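Local coordinates for protein beta-L-arabinobiosidase (Bacteroides thetaiotaomicron, PDB 5MQR) that probably hydrolyses glycosidic bonds in plant pectin, as an arabinobiosidase-like enzyme of a gut bacterium, at residues Q314-G319 with G385-S390; T323-S328 with T346-V351; Y672-W677 with S1013-H1018; P992-Y997 with G1003-G1008. One frame throughout, in Å; residues are numbered along the deposited sequence.

In the fold
Contacts 1 and 2 belong to the beta-rich half of the chain, in its BNR repeat-like part. Their centres lie about 15 Å apart and they touch, Val389 and Leu387 packing on Val324. Both use the four-stranded antiparallel sheet of strands 311-315, 321-325, 334-339 and 349-350, shaped like a propeller blade; contact 2 is nested within the loop closed by contact 1. Contacts 3 and 4 come much later, in the helical half related to MGH1-like glycoside hydrolases. Their centres are about 12 Å apart, contact 4 is nested in the loop closed by contact 3, and probable hydrogen bonds link them. About 47 Å separates the centres of contacts 1 and 3, so the two pairs lie in separate parts of a multidomain enzyme.

Contact 1: residues Q314-G319 with G385-S390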
# COMPACT_ATOMS: atom_id res chain seq x y z
N GLN A 314 -8.59 -19.01 2.31
CA GLN A 314 -8.65 -19.12 0.86
C GLN A 314 -7.58 -18.31 0.17
O GLN A 314 -7.02 -17.37 0.74
CB GLN A 314 -10.02 -18.66 0.34
CG GLN A 314 -10.33 -17.17 0.44
CD GLN A 314 -11.67 -16.83 -0.21
OE1 GLN A 314 -12.75 -16.97 0.40
NE2 GLN A 314 -11.61 -16.41 -1.47
N ARG A 315 -7.33 -18.70 -1.08
CA ARG A 315 -6.65 -17.86 -2.04
C ARG A 315 -7.57 -16.71 -2.53
O ARG A 315 -8.76 -16.89 -2.73
CB ARG A 315 -6.17 -18.71 -3.24
CG ARG A 315 -5.06 -17.99 -3.99
CD ARG A 315 -4.44 -18.75 -5.15
NE ARG A 315 -3.08 -18.22 -5.33
CZ ARG A 315 -2.14 -18.71 -6.13
NH1 ARG A 315 -2.37 -19.77 -6.89
NH2 ARG A 315 -0.95 -18.11 -6.16
N LEU A 316 -7.00 -15.52 -2.70
CA LEU A 316 -7.72 -14.35 -3.16
C LEU A 316 -7.48 -14.14 -4.66
O LEU A 316 -6.64 -14.83 -5.27
CB LEU A 316 -7.29 -13.11 -2.37
CG LEU A 316 -7.40 -13.27 -0.84
CD1 LEU A 316 -6.74 -12.11 -0.11
CD2 LEU A 316 -8.85 -13.39 -0.42
N SER A 317 -8.23 -13.20 -5.26
CA SER A 317 -8.15 -12.96 -6.70
C SER A 317 -6.82 -12.32 -7.11
O SER A 317 -6.47 -12.37 -8.28
CB SER A 317 -9.32 -12.09 -7.20
OG SER A 317 -9.20 -10.74 -6.81
N ASP A 318 -6.10 -11.70 -6.17
CA ASP A 318 -4.76 -11.15 -6.45
C ASP A 318 -3.62 -12.16 -6.26
O ASP A 318 -2.48 -11.78 -6.31
CB ASP A 318 -4.51 -9.88 -5.61
CG ASP A 318 -4.40 -10.15 -4.10
OD1 ASP A 318 -4.51 -11.33 -3.68
OD2 ASP A 318 -4.19 -9.18 -3.33
N GLY A 319 -3.92 -13.43 -6.02
CA GLY A 319 -2.89 -14.45 -5.85
C GLY A 319 -2.38 -14.62 -4.41
O GLY A 319 -1.65 -15.57 -4.14
N GLY A 385 -14.05 -9.35 -7.78
CA GLY A 385 -12.71 -9.77 -7.40
C GLY A 385 -12.46 -9.81 -5.89
O GLY A 385 -11.37 -10.20 -5.44
N ASP A 386 -13.47 -9.44 -5.11
CA ASP A 386 -13.28 -9.23 -3.69
C ASP A 386 -13.55 -10.52 -2.92
O ASP A 386 -13.99 -11.54 -3.50
CB ASP A 386 -14.19 -8.09 -3.20
CG ASP A 386 -13.83 -6.74 -3.81
OD1 ASP A 386 -12.66 -6.46 -4.08
OD2 ASP A 386 -14.74 -5.92 -4.00
N LEU A 387 -13.29 -10.45 -1.61
CA LEU A 387 -13.43 -11.57 -0.68
C LEU A 387 -14.77 -11.47 0.04
O LEU A 387 -15.01 -10.49 0.77
CB LEU A 387 -12.32 -11.54 0.36
CG LEU A 387 -12.42 -12.48 1.58
CD1 LEU A 387 -12.49 -13.92 1.15
CD2 LEU A 387 -11.23 -12.27 2.49
N TRP A 388 -15.63 -12.48 -0.15
CA TRP A 388 -16.93 -12.52 0.47
C TRP A 388 -16.99 -13.71 1.39
O TRP A 388 -16.68 -14.85 0.97
CB TRP A 388 -18.01 -12.62 -0.58
CG TRP A 388 -18.18 -11.44 -1.44
CD1 TRP A 388 -17.46 -11.13 -2.53
CD2 TRP A 388 -19.18 -10.43 -1.32
NE1 TRP A 388 -17.93 -9.96 -3.10
CE2 TRP A 388 -19.00 -9.53 -2.37
CE3 TRP A 388 -20.23 -10.21 -0.43
CZ2 TRP A 388 -19.81 -8.41 -2.55
CZ3 TRP A 388 -21.03 -9.12 -0.61
CH2 TRP A 388 -20.82 -8.23 -1.66
N VAL A 389 -17.38 -13.44 2.63
CA VAL A 389 -17.43 -14.45 3.67
C VAL A 389 -18.78 -14.38 4.35
O VAL A 389 -19.20 -13.31 4.79
CB VAL A 389 -16.33 -14.24 4.74
CG1 VAL A 389 -16.37 -15.37 5.76
CG2 VAL A 389 -14.94 -14.23 4.10
N SER A 390 -19.41 -15.55 4.46
CA SER A 390 -20.64 -15.72 5.20
C SER A 390 -20.34 -16.10 6.66
O SER A 390 -19.30 -16.68 6.96
CB SER A 390 -21.52 -16.79 4.53
OG SER A 390 -21.00 -18.11 4.69
O HOH W 1 -15.16 -16.59 -0.48
O HOH W 2 -10.62 -12.40 -3.93
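The chain leaving strand 311-315 passes the start of strand 387-393 with the CA atoms of Ser317 and Gly385 5.6 Å apart and those of Leu316 and Leu387 6.8 Å apart, as residues 316 to 319 make a type I turn. Ser317 OG, placed between its backbone N and carbonyl carbon (chi1 73°), donates to Gly385 O at 2.6 Å, lying in the carbonyl plane on a lone pair. A water bound to Ser317 N also donates to this oxygen, which is thus gripped twice. Gly385 suits its place, with phi +81° and Ser317 OG close beside it. Two residues on, Leu387 sends CD1 to within 3.2 Å of Gln314 OE1, while its CD2 meets Leu316 CD2 at 3.9 Å. The Gln314 amide is fixed in its rotation by bonds at both ends, NE2 donating to Arg315 O at 3.2 Å and OE1 accepting from Trp312 NE1 and a water bridging to Trp388 O. Shortening Gln314 to an alanine is likely to cost that water and Trp312 NE1 their acceptor and Arg315 O its NE2 donor. Strand 387-393 pairs with 397-403, and 311-315 with 321-325, so the contact joins outer strands of two sheets.

Contact 2: residues T323-S328 with T346-V351; sequences TVYNPS and TTLNLV
Tyr325 and Leu348 cross at about a right angle, the tip of the tyrosine meeting one leucine methyl. The tyrosine CB leads away from residues 346-351, yet with CG tucked between the backbone N and the carbonyl carbon (chi1 59°) the ring swings back to them. Along one rim of the ring, Tyr325 CD1 lies 3.9 Å from Thr323 C, and Tyr325 CE1 lies 3.7 Å from Thr323 OG1. On the other rim, Tyr325 CD2 is 3.8 Å from Pro327 CA, and CE2 comes equally near to the Pro327 ring. Beyond them Tyr325 CZ approaches Leu348 CD1 at 4.1 Å, and OH reaches it at 3.5 Å, obliquely to the ring. A tyrosine fits here because its apolar body can pack while its hydroxyl is satisfied by Ser337 OG, which also bonds to Thr347 O. Strand 334-339, which carries Ser337, runs between 321-325 and 349-350 in a four-stranded antiparallel sheet of the propeller-blade type, so the contact reaches across an intervening strand whose Ala335 is touched by both Pro327 and Leu348. Leu348 holds CG opposite its backbone N (chi1 -176°), and the same Leu348 CD1 rests on Pro327 CB at 4.1 Å. Proline is apt at this bend: Pro327 is the centre of an inverse gamma turn, closed by a weak bond from Ser328 N to Asn326 O. Farther along, Val324 CG1 and Val351 CG2 meet loosely at 4.5 Å, where Val351 also packs on Ser401 and Ile403 of strand 397-403.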
# COMPACT_ATOMS: atom_id res chain seq x y z
N THR A 323 -7.02 -15.63 5.89
CA THR A 323 -7.82 -16.41 6.83
C THR A 323 -8.78 -15.47 7.53
O THR A 323 -8.43 -14.33 7.79
CB THR A 323 -6.95 -17.15 7.86
OG1 THR A 323 -5.86 -16.30 8.25
CG2 THR A 323 -6.42 -18.40 7.28
N VAL A 324 -10.00 -15.95 7.78
CA VAL A 324 -11.03 -15.20 8.51
C VAL A 324 -11.52 -16.09 9.63
O VAL A 324 -11.80 -17.26 9.43
CB VAL A 324 -12.18 -14.78 7.57
CG1 VAL A 324 -13.26 -14.02 8.32
CG2 VAL A 324 -11.61 -13.91 6.45
N TYR A 325 -11.55 -15.54 10.84
CA TYR A 325 -11.74 -16.32 12.05
C TYR A 325 -11.95 -15.43 13.25
O TYR A 325 -11.67 -14.25 13.21
CB TYR A 325 -10.54 -17.24 12.32
CG TYR A 325 -9.18 -16.57 12.50
CD1 TYR A 325 -8.51 -15.98 11.42
CD2 TYR A 325 -8.54 -16.55 13.72
CE1 TYR A 325 -7.24 -15.40 11.57
CE2 TYR A 325 -7.28 -15.97 13.88
CZ TYR A 325 -6.64 -15.39 12.80
OH TYR A 325 -5.43 -14.80 12.95
N ASN A 326 -12.43 -16.04 14.33
CA ASN A 326 -12.45 -15.42 15.67
C ASN A 326 -11.05 -15.64 16.27
O ASN A 326 -10.71 -16.78 16.55
CB ASN A 326 -13.53 -16.04 16.57
CG ASN A 326 -14.94 -15.93 15.97
OD1 ASN A 326 -15.51 -16.93 15.47
ND2 ASN A 326 -15.51 -14.73 16.02
N PRO A 327 -10.26 -14.56 16.47
CA PRO A 327 -8.91 -14.63 16.99
C PRO A 327 -8.92 -14.71 18.53
O PRO A 327 -8.29 -13.91 19.22
CB PRO A 327 -8.29 -13.33 16.48
CG PRO A 327 -9.43 -12.37 16.60
CD PRO A 327 -10.66 -13.15 16.24
N SER A 328 -9.67 -15.66 19.06
CA SER A 328 -10.12 -15.58 20.43
C SER A 328 -10.75 -16.87 20.89
O SER A 328 -11.18 -17.69 20.06
CB SER A 328 -11.13 -14.43 20.56
OG SER A 328 -11.54 -14.28 21.91
N THR A 346 0.85 -12.92 8.63
CA THR A 346 1.62 -11.86 9.28
C THR A 346 0.82 -10.70 9.81
O THR A 346 1.40 -9.87 10.48
CB THR A 346 2.67 -11.29 8.29
OG1 THR A 346 2.01 -10.72 7.16
CG2 THR A 346 3.58 -12.41 7.78
N THR A 347 -0.48 -10.62 9.52
CA THR A 347 -1.32 -9.49 9.95
C THR A 347 -2.56 -9.98 10.72
O THR A 347 -2.95 -11.16 10.63
CB THR A 347 -1.82 -8.67 8.72
OG1 THR A 347 -2.70 -9.46 7.91
CG2 THR A 347 -0.63 -8.18 7.87
N LEU A 348 -3.18 -9.05 11.43
CA LEU A 348 -4.44 -9.29 12.12
C LEU A 348 -5.23 -8.00 12.20
O LEU A 348 -4.80 -7.05 12.82
CB LEU A 348 -4.21 -9.84 13.52
CG LEU A 348 -5.47 -10.22 14.29
CD1 LEU A 348 -6.16 -11.39 13.60
CD2 LEU A 348 -5.14 -10.54 15.73
N ASN A 349 -6.36 -7.97 11.52
CA ASN A 349 -7.24 -6.80 11.46
C ASN A 349 -8.70 -7.24 11.54
O ASN A 349 -9.02 -8.44 11.49
CB ASN A 349 -7.00 -6.03 10.17
CG ASN A 349 -5.60 -5.43 10.11
OD1 ASN A 349 -4.67 -6.03 9.56
ND2 ASN A 349 -5.43 -4.26 10.73
N LEU A 350 -9.58 -6.26 11.68
CA LEU A 350 -11.02 -6.50 11.89
C LEU A 350 -11.79 -6.66 10.59
O LEU A 350 -11.56 -5.94 9.60
CB LEU A 350 -11.61 -5.33 12.67
CG LEU A 350 -13.05 -5.50 13.18
CD1 LEU A 350 -13.05 -6.50 14.33
CD2 LEU A 350 -13.55 -4.14 13.61
N VAL A 351 -12.72 -7.62 10.60
CA VAL A 351 -13.75 -7.74 9.57
C VAL A 351 -15.07 -7.26 10.18
O VAL A 351 -15.64 -6.31 9.68
CB VAL A 351 -13.88 -9.19 9.06
CG1 VAL A 351 -15.07 -9.33 8.11
CG2 VAL A 351 -12.59 -9.61 8.37

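Contact 3: residues Y672-W677 with S1013-H1018; sequences YYYRWW and SRYYNH
Tyr1015 lies against two aromatic side chains of helix 666-680, making an offset edge-to-face pair with Trp677 in the helical part of this six-hairpin glycosidase. The edge of the indole addresses the face of the tyrosine: the centroid of its six-membered ring lies 5.7 Å from that of Tyr1015, with the planes at 78°, and Trp677 CZ3 approaches Tyr1015 CE1 at 3.7 Å. Tyr674 comes from one turn earlier in the helix. Its OH sits near the plane of the Tyr1015 ring, at the edge, 3.4 Å from Tyr1015 CD1, and the two side chains run nearly perpendicular to each other. Both helix residues hold CG opposite the backbone N (chi1 173° for Tyr674, 177° for Trp677), which sends their rings out from the same side of the helix. Large aromatic residues suit this place because the backbones are too far apart for smaller groups to meet. Tyr1015 is presented by a type II turn from Ser1013 to Tyr1016, in which it takes up the positive-phi position. Its hydroxyl accepts from Arg1014 NH2 at 2.9 Å and is also hydrogen-bonded to Glu637, while Arg1014 makes a salt bridge to Asp638; these links limit how the ring can turn. The indole in turn is fixed by Trp677 NE1 bonding to Asn634 OD1 and by packing against Ala650 and Met654 of helix 647-657. Beside the aromatic cluster a water accepts from Arg675 NH2 at 3.1 Å and donates to Asn1017 OD1.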
# COMPACT_ATOMS: atom_id res chain seq x y z
N TYR A 672 21.03 7.08 1.41
CA TYR A 672 19.98 7.99 1.04
C TYR A 672 19.83 9.06 2.11
O TYR A 672 19.89 10.25 1.83
CB TYR A 672 18.65 7.24 0.83
CG TYR A 672 17.57 8.17 0.38
CD1 TYR A 672 17.40 8.47 -0.96
CD2 TYR A 672 16.73 8.78 1.31
CE1 TYR A 672 16.42 9.35 -1.36
CE2 TYR A 672 15.74 9.67 0.90
CZ TYR A 672 15.59 9.94 -0.43
OH TYR A 672 14.64 10.86 -0.83
N TYR A 673 19.64 8.62 3.34
CA TYR A 673 19.42 9.55 4.43
C TYR A 673 20.69 10.31 4.77
O TYR A 673 20.62 11.52 5.01
CB TYR A 673 18.76 8.85 5.65
CG TYR A 673 17.35 8.47 5.30
CD1 TYR A 673 16.33 9.42 5.27
CD2 TYR A 673 17.05 7.17 4.87
CE1 TYR A 673 15.04 9.07 4.88
CE2 TYR A 673 15.78 6.81 4.47
CZ TYR A 673 14.78 7.76 4.48
OH TYR A 673 13.53 7.39 4.07
N TYR A 674 21.84 9.63 4.75
CA TYR A 674 23.08 10.31 5.07
C TYR A 674 23.37 11.51 4.14
O TYR A 674 23.77 12.56 4.59
CB TYR A 674 24.28 9.35 5.04
CG TYR A 674 25.62 10.06 5.21
CD1 TYR A 674 26.02 10.52 6.44
CD2 TYR A 674 26.43 10.30 4.12
CE1 TYR A 674 27.22 11.19 6.61
CE2 TYR A 674 27.65 10.98 4.26
CZ TYR A 674 28.03 11.42 5.51
OH TYR A 674 29.23 12.06 5.67
N ARG A 675 23.15 11.34 2.85
CA ARG A 675 23.54 12.37 1.88
C ARG A 675 22.61 13.57 1.99
O ARG A 675 23.06 14.70 1.77
CB ARG A 675 23.58 11.82 0.46
CG ARG A 675 24.80 10.93 0.20
CD ARG A 675 26.12 11.70 0.27
NE ARG A 675 26.15 12.75 -0.72
CZ ARG A 675 26.78 12.71 -1.90
NH1 ARG A 675 27.54 11.67 -2.27
NH2 ARG A 675 26.66 13.76 -2.71
N TRP A 676 21.35 13.35 2.38
CA TRP A 676 20.50 14.49 2.68
C TRP A 676 20.98 15.23 3.94
O TRP A 676 21.03 16.45 3.95
CB TRP A 676 19.04 14.11 2.85
CG TRP A 676 18.32 13.82 1.60
CD1 TRP A 676 17.58 12.71 1.34
CD2 TRP A 676 18.20 14.66 0.44
NE1 TRP A 676 17.03 12.78 0.09
CE2 TRP A 676 17.39 13.96 -0.49
CE3 TRP A 676 18.73 15.90 0.09
CZ2 TRP A 676 17.09 14.47 -1.75
CZ3 TRP A 676 18.42 16.41 -1.16
CH2 TRP A 676 17.61 15.70 -2.07
N TRP A 677 21.33 14.47 4.99
CA TRP A 677 21.80 15.01 6.25
C TRP A 677 23.11 15.78 6.07
O TRP A 677 23.37 16.79 6.72
CB TRP A 677 22.00 13.84 7.23
CG TRP A 677 22.55 14.17 8.59
CD1 TRP A 677 21.85 14.55 9.70
CD2 TRP A 677 23.91 14.07 8.99
NE1 TRP A 677 22.70 14.71 10.76
CE2 TRP A 677 23.97 14.43 10.36
CE3 TRP A 677 25.09 13.74 8.33
CZ2 TRP A 677 25.16 14.46 11.07
CZ3 TRP A 677 26.27 13.77 9.04
CH2 TRP A 677 26.30 14.11 10.40
N SER A 1013 37.90 17.38 4.11
CA SER A 1013 37.15 16.44 3.29
C SER A 1013 35.79 16.08 3.86
O SER A 1013 34.92 15.59 3.13
CB SER A 1013 37.93 15.15 3.09
OG SER A 1013 39.03 15.39 2.27
N ARG A 1014 35.61 16.26 5.17
CA ARG A 1014 34.41 15.78 5.84
C ARG A 1014 33.18 16.48 5.29
O ARG A 1014 33.15 17.71 5.23
CB ARG A 1014 34.50 16.00 7.35
CG ARG A 1014 35.54 15.13 8.02
CD ARG A 1014 35.64 15.44 9.50
NE ARG A 1014 34.39 15.11 10.19
CZ ARG A 1014 34.13 15.42 11.47
NH1 ARG A 1014 35.05 16.06 12.21
NH2 ARG A 1014 32.96 15.08 12.01
N TYR A 1015 32.18 15.68 4.90
CA TYR A 1015 30.89 16.18 4.41
C TYR A 1015 31.02 17.00 3.12
O TYR A 1015 30.28 17.95 2.92
CB TYR A 1015 30.16 17.02 5.50
CG TYR A 1015 30.23 16.40 6.88
CD1 TYR A 1015 29.71 15.12 7.13
CD2 TYR A 1015 30.82 17.07 7.94
CE1 TYR A 1015 29.79 14.53 8.38
CE2 TYR A 1015 30.90 16.49 9.20
CZ TYR A 1015 30.38 15.22 9.41
OH TYR A 1015 30.47 14.67 10.67
N TYR A 1016 31.94 16.60 2.23
CA TYR A 1016 32.16 17.34 1.00
C TYR A 1016 30.91 17.35 0.10
O TYR A 1016 30.23 16.34 -0.09
CB TYR A 1016 33.36 16.74 0.26
CG TYR A 1016 34.06 17.63 -0.74
CD1 TYR A 1016 34.44 18.95 -0.42
CD2 TYR A 1016 34.42 17.13 -2.00
CE1 TYR A 1016 35.08 19.74 -1.34
CE2 TYR A 1016 35.09 17.92 -2.90
CZ TYR A 1016 35.41 19.23 -2.57
OH TYR A 1016 36.06 20.03 -3.48
N ASN A 1017 30.62 18.51 -0.45
CA ASN A 1017 29.43 18.72 -1.25
C ASN A 1017 29.84 19.15 -2.66
O ASN A 1017 29.90 20.34 -2.97
CB ASN A 1017 28.55 19.78 -0.59
CG ASN A 1017 27.27 20.02 -1.35
OD1 ASN A 1017 26.78 19.12 -2.06
ND2 ASN A 1017 26.74 21.24 -1.26
N HIS A 1018 30.10 18.14 -3.48
CA HIS A 1018 30.81 18.29 -4.73
C HIS A 1018 30.35 17.21 -5.71
O HIS A 1018 31.09 16.80 -6.59
CB HIS A 1018 32.29 18.11 -4.38
CG HIS A 1018 33.26 18.51 -5.44
ND1 HIS A 1018 34.16 17.61 -5.98
CD2 HIS A 1018 33.55 19.71 -5.99
CE1 HIS A 1018 34.94 18.24 -6.84
NE2 HIS A 1018 34.58 19.51 -6.87
O HOH W 3 26.16 16.32 -1.02

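Contact 4: residues P992-Y997 with G1003-G1008; sequences PYIGEY and GYWLKG
With Tyr993 CG opposite the backbone N (chi1 -176°) and Trp1005 CG opposite the carbonyl carbon (chi1 -76°), the two side chains run antiparallel alongside one another and the tyrosine edge meets the indole face. Tyr993 CD1 is 3.6 Å from Trp1005 NE1, with the five-membered ring and the tyrosine ring at 56°. Gly995 N lies over the same face, and Gly995 C comes within 3.4 Å of Trp1005 CZ3 at the rim; glycine suits this place because any CB would strike the indole. With an alanine in place of Trp1005, Gly995 and Tyr993 are likely to lose the indole they pack on, leaving the tyrosine ring freer to turn. Next along, Leu1006 N donates to Tyr997 O at 2.9 Å in a nearly straight bond, and Leu1006 CD1 sits over the Tyr997 ring as a CH-pi contact, 3.8 Å from its centroid. Two waters bridge Tyr993 OH to Gly1008 O. Glu996 OE2 lies 3.6 Å from Lys1007 CG, but its charge is met by Arg1012, with Ser1013 also bonded. Tyr997 stacks on Trp947 and bonds to Glu941 through OH. The whole is an aromatic-packed segment between strand 991-992 and helix 1022-1029, consistent with the extended inter-helix loops of (alpha/alpha)-barrel glycosidases.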
# COMPACT_ATOMS: atom_id res chain seq x y z
N PRO A 992 29.27 6.23 7.51
CA PRO A 992 29.07 6.92 6.25
C PRO A 992 29.93 8.17 6.17
O PRO A 992 30.15 8.85 7.20
CB PRO A 992 27.59 7.30 6.25
CG PRO A 992 26.94 6.49 7.32
CD PRO A 992 28.00 5.96 8.23
N TYR A 993 30.42 8.43 4.96
CA TYR A 993 31.44 9.43 4.74
C TYR A 993 31.44 9.83 3.26
O TYR A 993 31.46 8.97 2.39
CB TYR A 993 32.78 8.87 5.14
CG TYR A 993 33.92 9.85 5.03
CD1 TYR A 993 34.58 10.04 3.82
CD2 TYR A 993 34.37 10.57 6.14
CE1 TYR A 993 35.64 10.93 3.71
CE2 TYR A 993 35.44 11.47 6.04
CZ TYR A 993 36.06 11.66 4.80
OH TYR A 993 37.13 12.51 4.62
N ILE A 994 31.40 11.13 3.01
CA ILE A 994 31.55 11.68 1.67
C ILE A 994 32.69 12.69 1.76
O ILE A 994 32.58 13.74 2.43
CB ILE A 994 30.25 12.28 1.08
CG1 ILE A 994 30.46 12.81 -0.35
CG2 ILE A 994 29.68 13.41 1.92
CD1 ILE A 994 30.93 11.76 -1.35
N GLY A 995 33.78 12.32 1.10
CA GLY A 995 35.00 13.13 1.02
C GLY A 995 35.27 13.59 -0.40
O GLY A 995 34.37 13.62 -1.25
N GLU A 996 36.52 13.94 -0.65
CA GLU A 996 36.90 14.57 -1.90
C GLU A 996 37.14 13.57 -3.02
O GLU A 996 36.56 13.70 -4.10
CB GLU A 996 38.10 15.48 -1.67
CG GLU A 996 37.81 16.60 -0.69
CD GLU A 996 39.02 17.48 -0.46
OE1 GLU A 996 39.55 18.10 -1.44
OE2 GLU A 996 39.45 17.52 0.71
N TYR A 997 38.02 12.62 -2.78
CA TYR A 997 38.36 11.59 -3.75
C TYR A 997 39.03 10.42 -3.07
O TYR A 997 39.54 10.56 -1.96
CB TYR A 997 39.25 12.15 -4.87
CG TYR A 997 40.72 12.44 -4.57
CD1 TYR A 997 41.11 13.23 -3.48
CD2 TYR A 997 41.71 11.99 -5.43
CE1 TYR A 997 42.46 13.50 -3.25
CE2 TYR A 997 43.06 12.26 -5.21
CZ TYR A 997 43.43 13.01 -4.12
OH TYR A 997 44.78 13.28 -3.93
N GLY A 1003 40.01 1.83 -1.85
CA GLY A 1003 38.89 2.53 -1.23
C GLY A 1003 39.31 3.64 -0.26
O GLY A 1003 38.45 4.32 0.30
N TYR A 1004 40.62 3.83 -0.08
CA TYR A 1004 41.12 4.82 0.85
C TYR A 1004 40.73 6.22 0.42
O TYR A 1004 41.08 6.65 -0.67
CB TYR A 1004 42.64 4.74 0.96
CG TYR A 1004 43.25 5.70 1.94
CD1 TYR A 1004 42.78 5.81 3.26
CD2 TYR A 1004 44.34 6.50 1.57
CE1 TYR A 1004 43.38 6.70 4.16
CE2 TYR A 1004 44.94 7.37 2.47
CZ TYR A 1004 44.46 7.47 3.76
OH TYR A 1004 45.08 8.34 4.62
N TRP A 1005 40.03 6.93 1.27
CA TRP A 1005 39.76 8.35 1.03
C TRP A 1005 41.08 9.10 1.16
O TRP A 1005 41.73 9.05 2.19
CB TRP A 1005 38.69 8.88 1.98
CG TRP A 1005 37.31 8.44 1.62
CD1 TRP A 1005 36.61 7.42 2.17
CD2 TRP A 1005 36.46 9.02 0.61
NE1 TRP A 1005 35.39 7.32 1.57
CE2 TRP A 1005 35.28 8.28 0.60
CE3 TRP A 1005 36.61 10.07 -0.30
CZ2 TRP A 1005 34.22 8.58 -0.25
CZ3 TRP A 1005 35.57 10.34 -1.16
CH2 TRP A 1005 34.39 9.61 -1.13
N LEU A 1006 41.48 9.76 0.08
CA LEU A 1006 42.87 10.18 -0.07
C LEU A 1006 43.36 11.39 0.74
O LEU A 1006 44.55 11.64 0.77
CB LEU A 1006 43.22 10.33 -1.55
CG LEU A 1006 43.26 8.98 -2.28
CD1 LEU A 1006 42.99 9.15 -3.78
CD2 LEU A 1006 44.59 8.29 -2.01
N LYS A 1007 42.48 12.12 1.40
CA LYS A 1007 42.92 13.06 2.45
C LYS A 1007 42.93 12.44 3.85
O LYS A 1007 43.13 13.15 4.83
CB LYS A 1007 42.06 14.31 2.46
CG LYS A 1007 42.07 15.06 1.14
CD LYS A 1007 43.38 15.76 0.90
CE LYS A 1007 43.27 16.63 -0.35
NZ LYS A 1007 44.46 17.47 -0.51
N GLY A 1008 42.73 11.13 3.97
CA GLY A 1008 42.72 10.51 5.30
C GLY A 1008 41.72 11.14 6.27
O GLY A 1008 40.55 11.33 5.95
O HOH W 4 39.47 11.96 3.22
O HOH W 5 38.60 13.27 6.67